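Local coordinates for putative surface-anchored fimbrial subunit (PDB 3HR6), which forms the shaft of a corynebacterial pilus as its major subunit, built from tandem Ig-like modules strengthened by isopeptide and disulfide bonds, at residues P147-V152 against S300-K305; F39-V44 against T77-K82; L330-A335 against T390-V395. All blocks are in the same frame, centred on the assembly; numbering follows the deposited sequence.

Interaction 1 of 3, residues P147-V152 against S300-K305; sequences PVKTAV and SRVSSK
Lys-149, the lysine of an internal isopeptide bond, meets Ser-300 and Val-302 where edge strand 148-152 runs past the N-terminal part of strand 302-315, a member of a different sheet. The two strand axes lie 26° from parallel and 7.3 Å apart, so side chains and one water carry much of the contact. Backbone pairing is limited to its start, where Ser-300 N donates to Pro-147 O over 2.8 Å. With OG between its backbone N and carbonyl carbon (chi1 63°), Ser-300 accepts the N-H of Lys-149 at OG, 3.0 Å from Lys-149 N. The same hydroxyl gives its proton to the water, which in turn donates to Lys-149 O and Arg-301 O and so joins both segments through three bonds. Beyond CG the Lys-149 chain is extended; its NZ is linked covalently to Asn-271 CG and hydrogen-bonded to Asp-191, the Lys-Asn-acid arrangement familiar from the self-crosslinked Ig-like modules of Gram-positive pilins. The bond ties strand 148-152 to strand 268-276, which pairs with strand 302-315. Val-302 crosses the lysine chain at about a right angle: its CG2 touches Lys-149 CG at 3.7 Å and presses closely on Lys-149 O at 3.0 Å. The other branch, CG1, rests against Ala-151 CB at 3.8 Å.

Interaction 2 of 3, residues F39-V44 against T77-K82; sequences FTLYRV and TKVATK
Phe-39 and Lys-82 form the first hydrogen-bonded pair of an antiparallel strand contact, each donating its N-H to the carbonyl of the other. Further along, Leu-41 N bonds to Ala-80 O, and Arg-43 and Thr-77 exchange a second reciprocal pair, with Arg-43 N 2.7 Å from Thr-77 O. Between them the register slips by one residue. Val-79 N donates to Leu-41 O at 2.8 Å, while Ala-80 N reaches the same oxygen only weakly, at 3.4 Å; two residues thus face one, a classic beta bulge in strand 76-83. Here strand 38-44 pairs with strand 76-83 along one edge and with strand 97-103 along the other, within the N-terminal pilin domain. Polar side chains meet near Thr-40, whose OG1 is hydrogen-bonded to Glu-104. A contact of Thr-40 OG1 with Thr-81 OG1, at 3.1 Å, is tentative, as it rests on one of two conformers of Thr-81. Apolar contacts occur on both faces. On the face of Thr-40 and Tyr-42, the extended Lys-78 chain crosses Thr-40 at about a right angle, its CG 3.8 Å from Thr-40 CG2, and Lys-78 CB approaches Tyr-42 CE1 at 3.6 Å. On the face of Leu-41 and Arg-43, Leu-41 CD2 is 4.2 Å from Val-79 CB. Arg-43 bends at chi3 (-48°), and one face of its guanidinium receives Val-79 CG2, 3.9 Å from Arg-43 NH2, while NH2 is hydrogen-bonded to Tyr-99.

Interaction 3 of 3, residues L330-A335 against T390-V395; sequences LHRCEA and TEFCLV
Arg-332 and Phe-392 set two flat groups almost perpendicular, their planes 85° apart. One face of the Phe-392 ring carries Arg-332 NH1 over its centre, 3.3 Å from Phe-392 CE2, in a cation-pi contact whose Arg-332 CZ stands nearly on the ring normal; at the ring edge lies His-331 O. The guanidinium in turn has the backbone carbon of Glu-391 over one face, toward its rim, and the phenyl ring at its edge. The bend at chi2 (-71°) brings Arg-332 CD within 3.7 Å of Phe-392 CD1, and a second bend at chi3 turns NE, which is held by the carbonyl of Lys-388. On the face of His-331 and Cys-333, Cys-333 SG joins Cys-393 SG at 2.1 Å with a disulfide torsion of 88°, bridging neighbouring strands; Cys-333 is modelled in two conformers. His-331 CD2 touches Val-395 CG2 at 3.6 Å, and its ND1 is hydrogen-bonded to Asp-343. Cys-393 N donates to His-331 O at 2.8 Å from well above the carbonyl plane. Cys-333 O takes the N-H of Thr-390 and, weakly, that of Glu-391, so that Thr-390 and Glu-391 both face Cys-333, a classic beta bulge. Leu-330 CD1 meets Leu-394 CD2 at 3.8 Å. These strands, 327-333 and 391-398, are the inner pair of a four-stranded antiparallel sheet whose outer strands are 354-355 and 410-412, and Leu-330, Phe-392 and Leu-394 pack on strand 361-375 of another sheet.

How the interactions relate
The three contacts follow one another along the elongated chain, none touching the next. Interaction 2 lies in the N-terminal domain, its centre about 40 Å from that of interaction 1 and about 66 Å from that of interaction 3, on the other side of the chain's centre from the latter. Interactions 1 and 3 are closer, about 9 Å apart at their nearest atoms, and strand 302-315 contributes to both surroundings: its N-terminal part lies in interaction 1, and its later residues touch Leu-330 and Leu-394. The bound calcium ion is about 11 Å from the side chain of Ala-151 and about 12 Å from that of Phe-392. The covalent cross-links are likewise separate, the isopeptide bond leaving from interaction 1 and the disulfide lying within interaction 3.

Interaction 1 of 3, residues P147-V152 against S300-K305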
loop_
_atom_site.group_PDB
_atom_site.type_symbol
_atom_site.label_atom_id
_atom_site.label_comp_id
_atom_site.label_asym_id
_atom_site.label_seq_id
_atom_site.Cartn_x
_atom_site.Cartn_y
_atom_site.Cartn_z
ATOM N N PRO A 147 0.948 -0.928 -8.018
ATOM C CA PRO A 147 0.090 -2.105 -7.792
ATOM C C PRO A 147 -1.357 -1.728 -7.601
ATOM O O PRO A 147 -1.686 -0.619 -7.127
ATOM C CB PRO A 147 0.637 -2.718 -6.488
ATOM C CG PRO A 147 2.134 -2.269 -6.502
ATOM C CD PRO A 147 2.016 -0.833 -7.031
ATOM N N VAL A 148 -2.240 -2.644 -7.941
ATOM C CA VAL A 148 -3.676 -2.394 -7.852
ATOM C C VAL A 148 -4.179 -3.192 -6.647
ATOM O O VAL A 148 -4.139 -4.403 -6.661
ATOM C CB VAL A 148 -4.391 -2.857 -9.124
ATOM C CG1 VAL A 148 -5.910 -2.698 -8.976
ATOM C CG2 VAL A 148 -3.851 -2.101 -10.340
ATOM N N LYS A 149 -4.590 -2.448 -5.636
ATOM C CA LYS A 149 -5.179 -2.996 -4.440
ATOM C C LYS A 149 -6.689 -2.880 -4.491
ATOM O O LYS A 149 -7.238 -1.807 -4.725
ATOM C CB LYS A 149 -4.614 -2.329 -3.190
ATOM C CG LYS A 149 -5.143 -2.948 -1.911
ATOM C CD LYS A 149 -4.523 -2.412 -0.682
ATOM C CE LYS A 149 -5.197 -3.002 0.568
ATOM N NZ LYS A 149 -4.396 -2.891 1.808
ATOM N N THR A 150 -7.366 -3.973 -4.212
ATOM C CA THR A 150 -8.804 -4.017 -4.048
ATOM C C THR A 150 -9.205 -4.723 -2.764
ATOM O O THR A 150 -8.413 -5.444 -2.155
ATOM C CB THR A 150 -9.443 -4.696 -5.232
ATOM O OG1 THR A 150 -8.903 -6.034 -5.414
ATOM C CG2 THR A 150 -9.304 -3.824 -6.497
ATOM N N ALA A 151 -10.457 -4.535 -2.392
ATOM C CA ALA A 151 -11.081 -5.214 -1.248
ATOM C C ALA A 151 -12.203 -6.084 -1.770
ATOM O O ALA A 151 -12.856 -5.758 -2.755
ATOM C CB ALA A 151 -11.626 -4.225 -0.238
ATOM N N VAL A 152 -12.362 -7.239 -1.127
ATOM C CA VAL A 152 -13.332 -8.246 -1.489
ATOM C C VAL A 152 -14.041 -8.660 -0.186
ATOM O O VAL A 152 -13.423 -8.705 0.855
ATOM C CB VAL A 152 -12.609 -9.456 -2.106
ATOM C CG1 VAL A 152 -13.533 -10.616 -2.284
ATOM C CG2 VAL A 152 -11.972 -9.004 -3.453
ATOM N N SER A 300 -2.456 1.524 -5.571
ATOM C CA SER A 300 -3.711 2.284 -5.510
ATOM C C SER A 300 -4.354 2.171 -4.126
ATOM O O SER A 300 -4.108 1.214 -3.370
ATOM C CB SER A 300 -4.692 1.809 -6.557
ATOM O OG SER A 300 -5.063 0.452 -6.330
ATOM N N ARG A 301 -5.108 3.188 -3.740
ATOM C CA ARG A 301 -5.699 3.199 -2.431
ATOM C C ARG A 301 -7.014 2.465 -2.416
ATOM O O ARG A 301 -7.770 2.536 -3.380
ATOM C CB ARG A 301 -5.939 4.640 -1.985
ATOM C CG ARG A 301 -4.675 5.447 -1.751
ATOM C CD ARG A 301 -5.035 6.907 -1.649
ATOM N NE ARG A 301 -3.906 7.654 -1.137
ATOM C CZ ARG A 301 -3.696 7.937 0.149
ATOM N NH1 ARG A 301 -4.552 7.550 1.106
ATOM N NH2 ARG A 301 -2.616 8.636 0.481
ATOM N N VAL A 302 -7.300 1.848 -1.263
ATOM C CA VAL A 302 -8.605 1.282 -0.993
ATOM C C VAL A 302 -9.123 1.993 0.233
ATOM O O VAL A 302 -8.404 2.155 1.228
ATOM C CB VAL A 302 -8.590 -0.242 -0.796
ATOM C CG1 VAL A 302 -10.039 -0.725 -0.400
ATOM C CG2 VAL A 302 -8.222 -0.902 -2.057
ATOM N N SER A 303 -10.367 2.503 0.132
ATOM C CA SER A 303 -10.985 3.141 1.293
ATOM C C SER A 303 -12.410 2.640 1.485
ATOM O O SER A 303 -13.284 2.862 0.658
ATOM C CB SER A 303 -10.977 4.653 1.171
ATOM O OG SER A 303 -11.597 5.328 2.300
ATOM N N SER A 304 -12.623 1.909 2.566
ATOM C CA SER A 304 -13.941 1.380 2.888
ATOM C C SER A 304 -14.605 2.295 3.886
ATOM O O SER A 304 -13.982 2.720 4.845
ATOM C CB SER A 304 -13.805 -0.032 3.442
ATOM O OG SER A 304 -13.263 -0.874 2.427
ATOM N N LYS A 305 -15.868 2.631 3.638
ATOM C CA LYS A 305 -16.547 3.682 4.368
ATOM C C LYS A 305 -17.492 3.077 5.397
ATOM O O LYS A 305 -18.234 2.169 5.077
ATOM C CB LYS A 305 -17.342 4.510 3.371
ATOM C CG LYS A 305 -16.561 4.933 2.126
ATOM C CD LYS A 305 -15.363 5.807 2.475
ATOM C CE LYS A 305 -14.692 6.297 1.204
ATOM N NZ LYS A 305 -13.544 7.195 1.473
HETATM O O HOH W 1 -7.602 0.657 -5.330
#

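Interaction 2 of 3, residues F39-V44 against T77-K82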
loop_
_atom_site.group_PDB
_atom_site.type_symbol
_atom_site.label_atom_id
_atom_site.label_comp_id
_atom_site.label_asym_id
_atom_site.label_seq_id
_atom_site.Cartn_x
_atom_site.Cartn_y
_atom_site.Cartn_z
ATOM N N PHE A 39 21.457 9.189 -6.351
ATOM C CA PHE A 39 22.739 8.651 -6.664
ATOM C C PHE A 39 23.751 9.047 -5.634
ATOM O O PHE A 39 23.750 10.177 -5.167
ATOM C CB PHE A 39 23.212 9.179 -8.010
ATOM C CG PHE A 39 22.411 8.675 -9.156
ATOM C CD1 PHE A 39 22.779 7.513 -9.835
ATOM C CD2 PHE A 39 21.304 9.372 -9.578
ATOM C CE1 PHE A 39 22.019 7.041 -10.893
ATOM C CE2 PHE A 39 20.555 8.924 -10.620
ATOM C CZ PHE A 39 20.912 7.747 -11.294
ATOM N N THR A 40 24.632 8.112 -5.317
ATOM C CA THR A 40 25.816 8.417 -4.549
ATOM C C THR A 40 27.049 8.324 -5.469
ATOM O O THR A 40 27.222 7.356 -6.234
ATOM C CB THR A 40 25.931 7.489 -3.336
ATOM O OG1 THR A 40 24.764 7.648 -2.523
ATOM C CG2 THR A 40 27.167 7.810 -2.507
ATOM N N LEU A 41 27.884 9.358 -5.392
ATOM C CA LEU A 41 29.182 9.380 -6.030
ATOM C C LEU A 41 30.256 8.938 -5.034
ATOM O O LEU A 41 30.336 9.461 -3.932
ATOM C CB LEU A 41 29.486 10.780 -6.571
ATOM C CG LEU A 41 30.733 10.885 -7.458
ATOM C CD1 LEU A 41 30.519 10.215 -8.838
ATOM C CD2 LEU A 41 31.155 12.350 -7.611
ATOM N N TYR A 42 31.049 7.947 -5.427
ATOM C CA TYR A 42 32.238 7.500 -4.701
ATOM C C TYR A 42 33.484 7.713 -5.535
ATOM O O TYR A 42 33.454 7.535 -6.770
ATOM C CB TYR A 42 32.164 5.998 -4.428
ATOM C CG TYR A 42 31.027 5.576 -3.521
ATOM C CD1 TYR A 42 31.219 5.540 -2.141
ATOM C CD2 TYR A 42 29.793 5.196 -4.026
ATOM C CE1 TYR A 42 30.223 5.159 -1.295
ATOM C CE2 TYR A 42 28.777 4.792 -3.189
ATOM C CZ TYR A 42 29.002 4.796 -1.803
ATOM O OH TYR A 42 28.034 4.412 -0.926
ATOM N N ARG A 43 34.589 8.031 -4.867
ATOM C CA ARG A 43 35.914 8.039 -5.505
ATOM C C ARG A 43 36.551 6.653 -5.373
ATOM O O ARG A 43 36.474 6.042 -4.311
ATOM C CB ARG A 43 36.827 9.081 -4.868
ATOM C CG ARG A 43 38.243 9.116 -5.484
ATOM C CD ARG A 43 39.014 10.376 -5.118
ATOM N NE ARG A 43 38.190 11.567 -5.331
ATOM C CZ ARG A 43 37.657 12.339 -4.376
ATOM N NH1 ARG A 43 37.860 12.094 -3.078
ATOM N NH2 ARG A 43 36.904 13.383 -4.732
ATOM N N VAL A 44 37.124 6.143 -6.457
ATOM C CA VAL A 44 37.848 4.872 -6.396
ATOM C C VAL A 44 39.230 5.125 -5.813
ATOM O O VAL A 44 40.048 5.844 -6.393
ATOM C CB VAL A 44 37.932 4.181 -7.750
ATOM C CG1 VAL A 44 38.669 2.851 -7.639
ATOM C CG2 VAL A 44 36.533 3.949 -8.285
ATOM N N THR A 77 35.731 5.743 -1.534
ATOM C CA THR A 77 35.377 6.772 -0.555
ATOM C C THR A 77 34.198 7.600 -1.068
ATOM O O THR A 77 34.265 8.148 -2.175
ATOM C CB THR A 77 36.572 7.726 -0.323
ATOM O OG1 THR A 77 37.762 6.961 -0.080
ATOM C CG2 THR A 77 36.310 8.670 0.840
ATOM N N LYS A 78 33.136 7.693 -0.263
ATOM C CA LYS A 78 31.937 8.479 -0.604
ATOM C C LYS A 78 32.291 9.957 -0.752
ATOM O O LYS A 78 33.080 10.486 0.033
ATOM C CB LYS A 78 30.813 8.302 0.438
ATOM C CG LYS A 78 29.544 9.111 0.122
ATOM C CD LYS A 78 28.379 8.840 1.059
ATOM C CE LYS A 78 27.419 10.038 1.037
ATOM N NZ LYS A 78 26.114 9.859 1.729
ATOM N N VAL A 79 31.735 10.593 -1.789
ATOM C CA VAL A 79 31.899 12.019 -2.028
ATOM C C VAL A 79 30.626 12.759 -1.663
ATOM O O VAL A 79 30.647 13.713 -0.892
ATOM C CB VAL A 79 32.197 12.333 -3.511
ATOM C CG1 VAL A 79 32.296 13.831 -3.689
ATOM C CG2 VAL A 79 33.475 11.643 -3.998
ATOM N N ALA A 80 29.508 12.324 -2.235
ATOM C CA ALA A 80 28.235 12.965 -1.989
ATOM C C ALA A 80 27.103 12.109 -2.510
ATOM O O ALA A 80 27.315 11.129 -3.215
ATOM C CB ALA A 80 28.189 14.336 -2.639
ATOM N N THR A 81 25.904 12.480 -2.105
ATOM C CA THR A 81 24.709 11.859 -2.610
ATOM C C THR A 81 23.717 12.950 -2.980
ATOM O O THR A 81 23.605 13.950 -2.283
ATOM C CB THR A 81 24.103 10.862 -1.587
ATOM O OG1 THR A 81 23.016 10.156 -2.191
ATOM C CG2 THR A 81 23.632 11.571 -0.320
ATOM N N LYS A 82 23.021 12.765 -4.098
ATOM C CA LYS A 82 21.924 13.667 -4.434
ATOM C C LYS A 82 20.923 13.074 -5.405
ATOM O O LYS A 82 21.156 12.046 -6.033
ATOM C CB LYS A 82 22.432 14.994 -4.985
ATOM C CG LYS A 82 23.228 14.891 -6.223
ATOM C CD LYS A 82 23.824 16.267 -6.644
ATOM C CE LYS A 82 24.951 16.720 -5.740
ATOM N NZ LYS A 82 25.517 18.050 -6.119
#

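Interaction 3 of 3, residues L330-A335 against T390-V395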
loop_
_atom_site.group_PDB
_atom_site.type_symbol
_atom_site.label_atom_id
_atom_site.label_comp_id
_atom_site.label_asym_id
_atom_site.label_seq_id
_atom_site.Cartn_x
_atom_site.Cartn_y
_atom_site.Cartn_z
ATOM N N LEU A 330 -31.397 -4.368 13.307
ATOM C CA LEU A 330 -31.101 -3.630 12.078
ATOM C C LEU A 330 -31.319 -4.536 10.860
ATOM O O LEU A 330 -30.926 -5.688 10.852
ATOM C CB LEU A 330 -29.685 -3.073 12.125
ATOM C CG LEU A 330 -29.241 -2.173 10.949
ATOM C CD1 LEU A 330 -30.023 -0.869 10.934
ATOM C CD2 LEU A 330 -27.712 -1.926 11.038
ATOM N N HIS A 331 -31.965 -3.980 9.846
ATOM C CA HIS A 331 -32.419 -4.697 8.676
ATOM C C HIS A 331 -32.214 -3.831 7.458
ATOM O O HIS A 331 -31.827 -2.676 7.564
ATOM C CB HIS A 331 -33.905 -5.004 8.794
ATOM C CG HIS A 331 -34.219 -6.184 9.661
ATOM N ND1 HIS A 331 -34.062 -7.482 9.221
ATOM C CD2 HIS A 331 -34.714 -6.267 10.918
ATOM C CE1 HIS A 331 -34.464 -8.315 10.166
ATOM N NE2 HIS A 331 -34.856 -7.606 11.213
ATOM N N ARG A 332 -32.475 -4.408 6.298
ATOM C CA ARG A 332 -32.564 -3.724 5.037
ATOM C C ARG A 332 -34.030 -3.742 4.580
ATOM O O ARG A 332 -34.748 -4.727 4.816
ATOM C CB ARG A 332 -31.709 -4.398 3.970
ATOM C CG ARG A 332 -30.211 -4.394 4.279
ATOM C CD ARG A 332 -29.645 -3.013 4.137
ATOM N NE ARG A 332 -29.694 -2.508 2.777
ATOM C CZ ARG A 332 -29.231 -1.334 2.347
ATOM N NH1 ARG A 332 -28.648 -0.491 3.207
ATOM N NH2 ARG A 332 -29.365 -1.012 1.052
ATOM N N CYS A 333 -34.456 -2.628 3.984
ATOM C CA CYS A 333 -35.822 -2.427 3.533
ATOM C C CYS A 333 -35.832 -2.057 2.039
ATOM O O CYS A 333 -34.843 -1.510 1.519
ATOM C CB CYS A 333 -36.479 -1.325 4.398
ATOM S SG CYS A 333 -37.122 -1.864 6.006
ATOM N N GLU A 334 -36.934 -2.374 1.356
ATOM C CA GLU A 334 -37.199 -1.940 0.003
ATOM C C GLU A 334 -37.738 -0.509 0.043
ATOM O O GLU A 334 -38.015 0.034 1.126
ATOM C CB GLU A 334 -38.205 -2.873 -0.680
ATOM C CG GLU A 334 -37.731 -4.296 -0.820
ATOM C CD GLU A 334 -36.533 -4.469 -1.742
ATOM O OE1 GLU A 334 -36.153 -3.529 -2.484
ATOM O OE2 GLU A 334 -35.961 -5.588 -1.728
ATOM N N ALA A 335 -37.856 0.086 -1.143
ATOM C CA ALA A 335 -38.360 1.461 -1.332
ATOM C C ALA A 335 -39.703 1.764 -0.680
ATOM O O ALA A 335 -39.934 2.893 -0.278
ATOM C CB ALA A 335 -38.437 1.778 -2.816
ATOM N N THR A 390 -33.017 -0.821 -0.467
ATOM C CA THR A 390 -32.548 0.510 -0.752
ATOM C C THR A 390 -32.096 1.270 0.474
ATOM O O THR A 390 -31.400 2.246 0.329
ATOM C CB THR A 390 -33.629 1.377 -1.434
ATOM O OG1 THR A 390 -34.767 1.542 -0.577
ATOM C CG2 THR A 390 -34.063 0.766 -2.762
ATOM N N GLU A 391 -32.496 0.847 1.664
ATOM C CA GLU A 391 -32.088 1.544 2.883
ATOM C C GLU A 391 -31.986 0.574 4.034
ATOM O O GLU A 391 -32.570 -0.509 4.014
ATOM C CB GLU A 391 -33.116 2.645 3.296
ATOM C CG GLU A 391 -33.480 3.685 2.249
ATOM C CD GLU A 391 -32.383 4.691 1.874
ATOM O OE1 GLU A 391 -31.292 4.745 2.499
ATOM O OE2 GLU A 391 -32.644 5.451 0.901
ATOM N N PHE A 392 -31.303 1.018 5.082
ATOM C CA PHE A 392 -31.388 0.377 6.364
ATOM C C PHE A 392 -32.701 0.728 7.063
ATOM O O PHE A 392 -33.356 1.775 6.804
ATOM C CB PHE A 392 -30.220 0.784 7.271
ATOM C CG PHE A 392 -28.879 0.329 6.797
ATOM C CD1 PHE A 392 -28.438 -0.985 6.992
ATOM C CD2 PHE A 392 -28.029 1.209 6.130
ATOM C CE1 PHE A 392 -27.206 -1.399 6.541
ATOM C CE2 PHE A 392 -26.800 0.803 5.679
ATOM C CZ PHE A 392 -26.368 -0.502 5.880
ATOM N N CYS A 393 -33.100 -0.167 7.945
ATOM C CA CYS A 393 -34.259 0.127 8.795
ATOM C C CYS A 393 -34.163 -0.599 10.092
ATOM O O CYS A 393 -33.493 -1.598 10.207
ATOM C CB CYS A 393 -35.569 -0.172 8.075
ATOM S SG CYS A 393 -35.569 -1.879 7.407
ATOM N N LEU A 394 -34.842 -0.073 11.098
ATOM C CA LEU A 394 -34.830 -0.689 12.411
ATOM C C LEU A 394 -36.185 -1.306 12.701
ATOM O O LEU A 394 -37.221 -0.700 12.419
ATOM C CB LEU A 394 -34.548 0.376 13.455
ATOM C CG LEU A 394 -33.138 0.986 13.464
ATOM C CD1 LEU A 394 -33.145 2.342 14.304
ATOM C CD2 LEU A 394 -32.107 -0.023 13.987
ATOM N N VAL A 395 -36.159 -2.494 13.280
ATOM C CA VAL A 395 -37.390 -3.150 13.731
ATOM C C VAL A 395 -37.325 -3.240 15.241
ATOM O O VAL A 395 -36.374 -3.792 15.821
ATOM C CB VAL A 395 -37.545 -4.565 13.128
ATOM C CG1 VAL A 395 -38.703 -5.342 13.838
ATOM C CG2 VAL A 395 -37.761 -4.501 11.632
HETATM O O HOH W 2 -36.139 1.909 2.161
#